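Local coordinates for protein nucleoporin NUP82 (Saccharomyces cerevisiae, PDB 3PBP) that serves as a structural component of the yeast nuclear pore complex, its N-terminal domain here interacting with nucleoporin NUP116, at residues K168-N171 and A177-N180; L185-S188 and T193-C196; L218-L223 and E261-R266. The protein carries 1 engineered substitution. One frame throughout, in Å; residues are numbered along the deposited sequence.

Contact 1 of 3, residues K168-N171 and A177-N180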
loop_
_atom_site.group_PDB
_atom_site.type_symbol
_atom_site.label_atom_id
_atom_site.label_comp_id
_atom_site.label_asym_id
_atom_site.label_seq_id
_atom_site.Cartn_x
_atom_site.Cartn_y
_atom_site.Cartn_z
ATOM N N LYS A 168 2.595 -10.740 -5.847
ATOM C CA LYS A 168 2.081 -11.712 -6.805
ATOM C C LYS A 168 1.246 -12.764 -6.092
ATOM O O LYS A 168 1.456 -13.045 -4.904
ATOM C CB LYS A 168 3.234 -12.406 -7.528
ATOM C CG LYS A 168 4.159 -11.485 -8.292
ATOM C CD LYS A 168 5.307 -12.279 -8.888
ATOM C CE LYS A 168 6.443 -11.373 -9.349
ATOM N NZ LYS A 168 7.686 -12.139 -9.680
ATOM N N PRO A 169 0.276 -13.362 -6.805
ATOM C CA PRO A 169 -0.557 -14.386 -6.172
ATOM C C PRO A 169 0.275 -15.605 -5.757
ATOM O O PRO A 169 1.315 -15.896 -6.355
ATOM C CB PRO A 169 -1.582 -14.710 -7.255
ATOM C CG PRO A 169 -1.697 -13.421 -8.015
ATOM C CD PRO A 169 -0.255 -12.996 -8.128
ATOM N N ASN A 170 -0.189 -16.300 -4.723
ATOM C CA ASN A 170 0.488 -17.488 -4.215
ATOM C C ASN A 170 -0.308 -18.761 -4.447
ATOM O O ASN A 170 -1.504 -18.726 -4.760
ATOM C CB ASN A 170 0.741 -17.368 -2.711
ATOM C CG ASN A 170 1.947 -16.517 -2.390
ATOM O OD1 ASN A 170 3.050 -16.779 -2.876
ATOM N ND2 ASN A 170 1.750 -15.495 -1.558
ATOM N N ASN A 171 0.387 -19.884 -4.286
ATOM C CA ASN A 171 -0.201 -21.208 -4.421
ATOM C C ASN A 171 -0.233 -21.757 -3.019
ATOM O O ASN A 171 0.216 -22.872 -2.763
ATOM C CB ASN A 171 0.661 -22.110 -5.307
ATOM C CG ASN A 171 0.445 -21.847 -6.783
ATOM O OD1 ASN A 171 -0.660 -22.050 -7.306
ATOM N ND2 ASN A 171 1.492 -21.382 -7.465
ATOM N N ALA A 177 -1.219 -15.683 3.051
ATOM C CA ALA A 177 -0.099 -16.083 2.204
ATOM C C ALA A 177 0.657 -14.796 1.835
ATOM O O ALA A 177 1.883 -14.701 1.985
ATOM C CB ALA A 177 -0.612 -16.779 0.947
ATOM N N ARG A 178 -0.104 -13.808 1.363
ATOM C CA ARG A 178 0.399 -12.481 0.971
ATOM C C ARG A 178 -0.739 -11.493 1.305
ATOM O O ARG A 178 -1.796 -11.910 1.810
ATOM C CB ARG A 178 0.676 -12.439 -0.531
ATOM C CG ARG A 178 -0.531 -12.921 -1.326
ATOM C CD ARG A 178 -0.614 -12.325 -2.706
ATOM N NE ARG A 178 -1.994 -12.365 -3.177
ATOM C CZ ARG A 178 -2.441 -11.715 -4.242
ATOM N NH1 ARG A 178 -1.615 -10.972 -4.963
ATOM N NH2 ARG A 178 -3.719 -11.794 -4.573
ATOM N N VAL A 179 -0.550 -10.205 1.016
ATOM C CA VAL A 179 -1.595 -9.227 1.318
ATOM C C VAL A 179 -2.762 -9.286 0.333
ATOM O O VAL A 179 -2.582 -9.091 -0.868
ATOM C CB VAL A 179 -1.052 -7.794 1.323
ATOM C CG1 VAL A 179 -2.103 -6.847 1.870
ATOM C CG2 VAL A 179 0.204 -7.728 2.141
ATOM N N ASN A 180 -3.958 -9.541 0.856
ATOM C CA ASN A 180 -5.165 -9.630 0.044
ATOM C C ASN A 180 -6.179 -8.578 0.445
ATOM O O ASN A 180 -6.106 -8.018 1.536
ATOM C CB ASN A 180 -5.802 -11.013 0.193
ATOM C CG ASN A 180 -4.975 -12.108 -0.462
ATOM O OD1 ASN A 180 -4.974 -12.244 -1.691
ATOM N ND2 ASN A 180 -4.251 -12.886 0.352
#
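A177 and R178 face N170 and its neighbours across a surface loop region of the beta-propeller domain, where the chain runs from strand 164-166 through the short strand 172-174 toward strand 182-187. The methyl CB of A177 lies 3.7 Å from ND2 of N170, and the CB of N170 is also nearby. At R178 the chain turns its long side chain back over residues 168-170. Its CG is wedged between N and C of its own backbone (chi1 52°), and the extended run from there to NE carries the guanidinium past N170, the two side chains running antiparallel to one another. The amide and guanidinium planes stand 86° apart, and ND2 of N170 meets the aliphatic root of the arginine, 3.4 Å from R178 CB. Further out, the guanidinium lies beside P169, whose CA covers part of one face, 3.6 Å above the plane. No hydrogen bond joins the two segments; instead NH1 bonds the backbone oxygen of N167 and NH2 that of D148. Replacing the arginine with an alanine is likely to take this donor from the two carbonyls and to leave P169 without the flat group beside it. At N180 the side chain returns to the arginine: OD1 takes two weak bonds, from R178 NE at 3.3 Å and from R178 NH2 at 3.2 Å.

Contact 2 of 3, residues L185-S188 and T193-C196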
loop_
_atom_site.group_PDB
_atom_site.type_symbol
_atom_site.label_atom_id
_atom_site.label_comp_id
_atom_site.label_asym_id
_atom_site.label_seq_id
_atom_site.Cartn_x
_atom_site.Cartn_y
_atom_site.Cartn_z
ATOM N N LEU A 185 -4.152 2.627 -1.288
ATOM C CA LEU A 185 -2.705 2.724 -1.363
ATOM C C LEU A 185 -2.336 4.165 -1.090
ATOM O O LEU A 185 -3.084 5.089 -1.440
ATOM C CB LEU A 185 -2.265 2.385 -2.774
ATOM C CG LEU A 185 -1.376 1.183 -2.979
ATOM C CD1 LEU A 185 -1.942 -0.007 -2.223
ATOM C CD2 LEU A 185 -1.277 0.916 -4.467
ATOM N N GLU A 186 -1.172 4.360 -0.494
ATOM C CA GLU A 186 -0.725 5.698 -0.174
ATOM C C GLU A 186 0.768 5.687 0.103
ATOM O O GLU A 186 1.281 4.831 0.814
ATOM C CB GLU A 186 -1.510 6.212 1.049
ATOM C CG GLU A 186 -1.169 7.618 1.550
ATOM C CD GLU A 186 -1.432 8.717 0.525
ATOM O OE1 GLU A 186 -2.407 8.588 -0.253
ATOM O OE2 GLU A 186 -0.669 9.719 0.513
ATOM N N PHE A 187 1.471 6.642 -0.479
ATOM C CA PHE A 187 2.898 6.740 -0.259
ATOM C C PHE A 187 3.208 7.529 1.008
ATOM O O PHE A 187 2.534 8.499 1.345
ATOM C CB PHE A 187 3.569 7.432 -1.440
ATOM C CG PHE A 187 3.996 6.501 -2.532
ATOM C CD1 PHE A 187 5.200 5.807 -2.445
ATOM C CD2 PHE A 187 3.194 6.318 -3.661
ATOM C CE1 PHE A 187 5.609 4.928 -3.478
ATOM C CE2 PHE A 187 3.597 5.441 -4.695
ATOM C CZ PHE A 187 4.808 4.746 -4.599
ATOM N N SER A 188 4.237 7.088 1.708
ATOM C CA SER A 188 4.685 7.773 2.891
ATOM C C SER A 188 5.364 9.035 2.382
ATOM O O SER A 188 5.812 9.079 1.240
ATOM C CB SER A 188 5.701 6.923 3.632
ATOM O OG SER A 188 6.320 7.696 4.637
ATOM N N THR A 193 8.514 4.519 0.950
ATOM C CA THR A 193 7.586 3.545 1.513
ATOM C C THR A 193 6.184 3.602 0.949
ATOM O O THR A 193 5.637 4.678 0.753
ATOM C CB THR A 193 7.483 3.736 3.038
ATOM O OG1 THR A 193 8.771 3.537 3.636
ATOM C CG2 THR A 193 6.498 2.754 3.632
ATOM N N LEU A 194 5.593 2.439 0.707
ATOM C CA LEU A 194 4.231 2.384 0.196
ATOM C C LEU A 194 3.338 1.671 1.217
ATOM O O LEU A 194 3.531 0.491 1.506
ATOM C CB LEU A 194 4.192 1.652 -1.150
ATOM C CG LEU A 194 2.813 1.489 -1.779
ATOM C CD1 LEU A 194 2.209 2.864 -2.078
ATOM C CD2 LEU A 194 2.930 0.653 -3.054
ATOM N N TYR A 195 2.378 2.403 1.776
ATOM C CA TYR A 195 1.448 1.847 2.755
ATOM C C TYR A 195 0.226 1.268 2.042
ATOM O O TYR A 195 -0.303 1.887 1.125
ATOM C CB TYR A 195 0.967 2.933 3.727
ATOM C CG TYR A 195 1.972 3.402 4.745
ATOM C CD1 TYR A 195 2.396 2.573 5.768
ATOM C CD2 TYR A 195 2.450 4.708 4.714
ATOM C CE1 TYR A 195 3.268 3.030 6.748
ATOM C CE2 TYR A 195 3.321 5.181 5.684
ATOM C CZ TYR A 195 3.726 4.334 6.701
ATOM O OH TYR A 195 4.570 4.803 7.678
ATOM N N CYS A 196 -0.222 0.096 2.474
ATOM C CA CYS A 196 -1.392 -0.554 1.885
ATOM C C CYS A 196 -2.424 -0.795 2.955
ATOM O O CYS A 196 -2.096 -1.305 4.019
ATOM C CB CYS A 196 -1.019 -1.908 1.288
ATOM S SG CYS A 196 0.256 -1.795 0.025
#
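F187 and L194 form the apolar heart of this strand pair, and the phenylalanine shows how a ring can serve both a backbone and a side chain. Its CB lies 4.1 Å from the carbonyl oxygen of T193. CG is near both T193 O and L194 CD1. Beyond it the partners divide: F187 CD1 lies 3.4 Å from T193 O, which approaches the ring obliquely, while CD2, CE2 and CZ all lie near L194 CD1. With L194 CG anti to its own backbone N (chi1 178°), that methyl stands over the ring centre in a CH-pi contact, 3.8 Å from the F187 centroid and only 7° off the normal. The ring also meets that of H133, with planes at about 60°. L185 shares this face of the sheet: its CG touches L194 CD1 and its CD1 reaches C196 SG. E186 and Y195 point to the opposite face, toward strand 299-306, and form a hydrogen-bonded pair, with Y195 N to E186 O at 2.8 Å and E186 N to Y195 O at 3.1 Å. Past the strand end, S188 N bonds T193 O almost straight. L185 and F187 reach strand 141-146, so neighbouring sheets cover both faces of this antiparallel beta hairpin, as is characteristic of a beta-propeller blade.

Contact 3 of 3, residues L218-L223 and E261-R266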
loop_
_atom_site.group_PDB
_atom_site.type_symbol
_atom_site.label_atom_id
_atom_site.label_comp_id
_atom_site.label_asym_id
_atom_site.label_seq_id
_atom_site.Cartn_x
_atom_site.Cartn_y
_atom_site.Cartn_z
ATOM N N LEU A 218 16.083 12.010 -5.626
ATOM C CA LEU A 218 16.559 12.139 -4.259
ATOM C C LEU A 218 17.490 13.346 -4.129
ATOM O O LEU A 218 18.528 13.391 -4.778
ATOM C CB LEU A 218 17.296 10.850 -3.885
ATOM C CG LEU A 218 17.564 10.501 -2.422
ATOM C CD1 LEU A 218 16.258 10.336 -1.694
ATOM C CD2 LEU A 218 18.348 9.222 -2.347
ATOM N N ASN A 219 17.119 14.336 -3.317
ATOM C CA ASN A 219 17.992 15.489 -3.160
ATOM C C ASN A 219 19.049 15.175 -2.119
ATOM O O ASN A 219 18.975 14.158 -1.427
ATOM C CB ASN A 219 17.215 16.769 -2.792
ATOM C CG ASN A 219 16.457 16.673 -1.466
ATOM O OD1 ASN A 219 16.837 15.938 -0.563
ATOM N ND2 ASN A 219 15.396 17.459 -1.341
ATOM N N GLU A 220 20.038 16.045 -2.004
ATOM C CA GLU A 220 21.125 15.808 -1.071
ATOM C C GLU A 220 20.705 15.678 0.393
ATOM O O GLU A 220 21.240 14.839 1.109
ATOM C CB GLU A 220 22.180 16.900 -1.207
ATOM C CG GLU A 220 23.528 16.444 -0.708
ATOM C CD GLU A 220 24.518 17.571 -0.601
ATOM O OE1 GLU A 220 24.267 18.512 0.192
ATOM O OE2 GLU A 220 25.546 17.509 -1.315
ATOM N N LYS A 221 19.762 16.513 0.823
ATOM C CA LYS A 221 19.254 16.505 2.191
ATOM C C LYS A 221 18.645 15.154 2.502
ATOM O O LYS A 221 18.970 14.542 3.519
ATOM C CB LYS A 221 18.188 17.591 2.348
ATOM C CG LYS A 221 17.532 17.691 3.700
ATOM C CD LYS A 221 16.461 18.762 3.669
ATOM C CE LYS A 221 15.667 18.800 4.976
ATOM N NZ LYS A 221 14.428 19.659 4.916
ATOM N N ASP A 222 17.762 14.691 1.618
ATOM C CA ASP A 222 17.103 13.401 1.793
ATOM C C ASP A 222 18.053 12.216 1.658
ATOM O O ASP A 222 17.884 11.212 2.346
ATOM C CB ASP A 222 15.947 13.237 0.802
ATOM C CG ASP A 222 14.773 14.138 1.124
ATOM O OD1 ASP A 222 14.568 14.452 2.321
ATOM O OD2 ASP A 222 14.047 14.518 0.175
ATOM N N LEU A 223 19.039 12.320 0.769
ATOM C CA LEU A 223 19.994 11.230 0.605
ATOM C C LEU A 223 20.768 11.015 1.917
ATOM O O LEU A 223 21.005 9.878 2.340
ATOM C CB LEU A 223 20.969 11.531 -0.539
ATOM C CG LEU A 223 22.240 10.673 -0.564
ATOM C CD1 LEU A 223 21.865 9.208 -0.591
ATOM C CD2 LEU A 223 23.078 11.024 -1.771
ATOM N N GLU A 261 26.901 6.214 -3.569
ATOM C CA GLU A 261 28.034 6.143 -4.482
ATOM C C GLU A 261 27.668 6.459 -5.922
ATOM O O GLU A 261 28.510 6.886 -6.695
ATOM C CB GLU A 261 28.663 4.756 -4.464
ATOM C CG GLU A 261 29.132 4.269 -3.111
ATOM C CD GLU A 261 29.871 2.935 -3.208
ATOM O OE1 GLU A 261 31.052 2.943 -3.626
ATOM O OE2 GLU A 261 29.268 1.879 -2.886
ATOM N N ASN A 262 26.423 6.237 -6.306
ATOM C CA ASN A 262 26.037 6.503 -7.683
ATOM C C ASN A 262 25.092 7.673 -7.835
ATOM O O ASN A 262 24.608 7.950 -8.929
ATOM C CB ASN A 262 25.407 5.261 -8.284
ATOM C CG ASN A 262 26.259 4.057 -8.078
ATOM O OD1 ASN A 262 26.092 3.327 -7.110
ATOM N ND2 ASN A 262 27.214 3.855 -8.970
ATOM N N TRP A 263 24.832 8.358 -6.731
ATOM C CA TRP A 263 23.940 9.494 -6.747
ATOM C C TRP A 263 24.521 10.588 -7.632
ATOM O O TRP A 263 25.700 10.930 -7.499
ATOM C CB TRP A 263 23.761 10.019 -5.327
ATOM C CG TRP A 263 22.865 11.201 -5.243
ATOM C CD1 TRP A 263 21.533 11.240 -5.525
ATOM C CD2 TRP A 263 23.225 12.517 -4.825
ATOM N NE1 TRP A 263 21.037 12.498 -5.302
ATOM C CE2 TRP A 263 22.055 13.304 -4.869
ATOM C CE3 TRP A 263 24.422 13.110 -4.411
ATOM C CZ2 TRP A 263 22.045 14.656 -4.513
ATOM C CZ3 TRP A 263 24.412 14.460 -4.056
ATOM C CH2 TRP A 263 23.228 15.215 -4.110
ATOM N N ASN A 264 23.694 11.116 -8.538
ATOM C CA ASN A 264 24.087 12.203 -9.441
ATOM C C ASN A 264 23.637 13.499 -8.774
ATOM O O ASN A 264 22.463 13.825 -8.797
ATOM C CB ASN A 264 23.374 12.041 -10.785
ATOM C CG ASN A 264 23.728 13.136 -11.773
ATOM O OD1 ASN A 264 23.676 14.332 -11.455
ATOM N ND2 ASN A 264 24.082 12.734 -12.988
ATOM N N SER A 265 24.560 14.244 -8.189
ATOM C CA SER A 265 24.172 15.460 -7.487
ATOM C C SER A 265 23.552 16.553 -8.340
ATOM O O SER A 265 22.658 17.268 -7.891
ATOM C CB SER A 265 25.362 16.036 -6.698
ATOM O OG SER A 265 26.354 16.594 -7.525
ATOM N N ARG A 266 24.014 16.682 -9.575
ATOM C CA ARG A 266 23.496 17.723 -10.441
ATOM C C ARG A 266 22.067 17.515 -10.900
ATOM O O ARG A 266 21.405 18.463 -11.308
ATOM C CB ARG A 266 24.429 17.926 -11.634
ATOM C CG ARG A 266 25.621 18.820 -11.276
ATOM C CD ARG A 266 26.548 19.004 -12.457
ATOM N NE ARG A 266 25.823 19.508 -13.616
ATOM C CZ ARG A 266 26.309 19.522 -14.850
ATOM N NH1 ARG A 266 27.528 19.060 -15.090
ATOM N NH2 ARG A 266 25.569 19.985 -15.848
#
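W263 is the centre of this contact, its indole lying against L223 and the backbone just before helix 220-235. With CG anti to the backbone N (chi1 179°), the tryptophan extends its ring from the end of helix 243-262 toward L218. The pyrrole N-H reaches the L218 carbonyl, W263 NE1 to L218 O 2.7 Å, in a moderately bent bond of 150° whose donor is tilted from the carbonyl plane. This gives the one polar atom of the indole a partner and helps to fix the rotation of the ring. L223 comes over one face: its CD2 lies 3.7 Å from the centroid of the W263 five-membered ring, a CH-pi contact. On the opposite face, toward the rim, stands the CA of S265, so the ring is held between a leucine methyl and its own chain two residues on. The two helices form an insertion in the beta-propeller, between strands 215-217 and 269-271; L218 is also backbone-bonded to G268, which brings the two ends of the insertion together. E220, in the first turn of its helix, crosses the indole at about a right angle with its aliphatic stem, E220 CB lying 3.5 Å from W263 CH2. That turn is N-capped by N219, whose OD1 accepts from D222 N at 2.7 Å, almost in line with the side-chain carbonyl.

Overall arrangement
The three contacts follow one another along the chain without overlapping, and none touches another. Contact 2 is the core example, its centre about 7 Å from the centre of the chain, and unites two strands of one sheet through a backbone ladder and apolar side chains. Contact 1, its centre about 18 Å from that of contact 2, is a surface meeting of loops in which the charged group finds its stronger bonds outside both segments; N171, in its first segment, packs against E146 of the NUP116 chain. Contact 3, partly buried, joins the start of one helix to the end of another, and combines an apolar ring face with a single polar bond. No two contacts hold the same pair of elements, though the loop of contact 1 leads into strand 182-187 of contact 2.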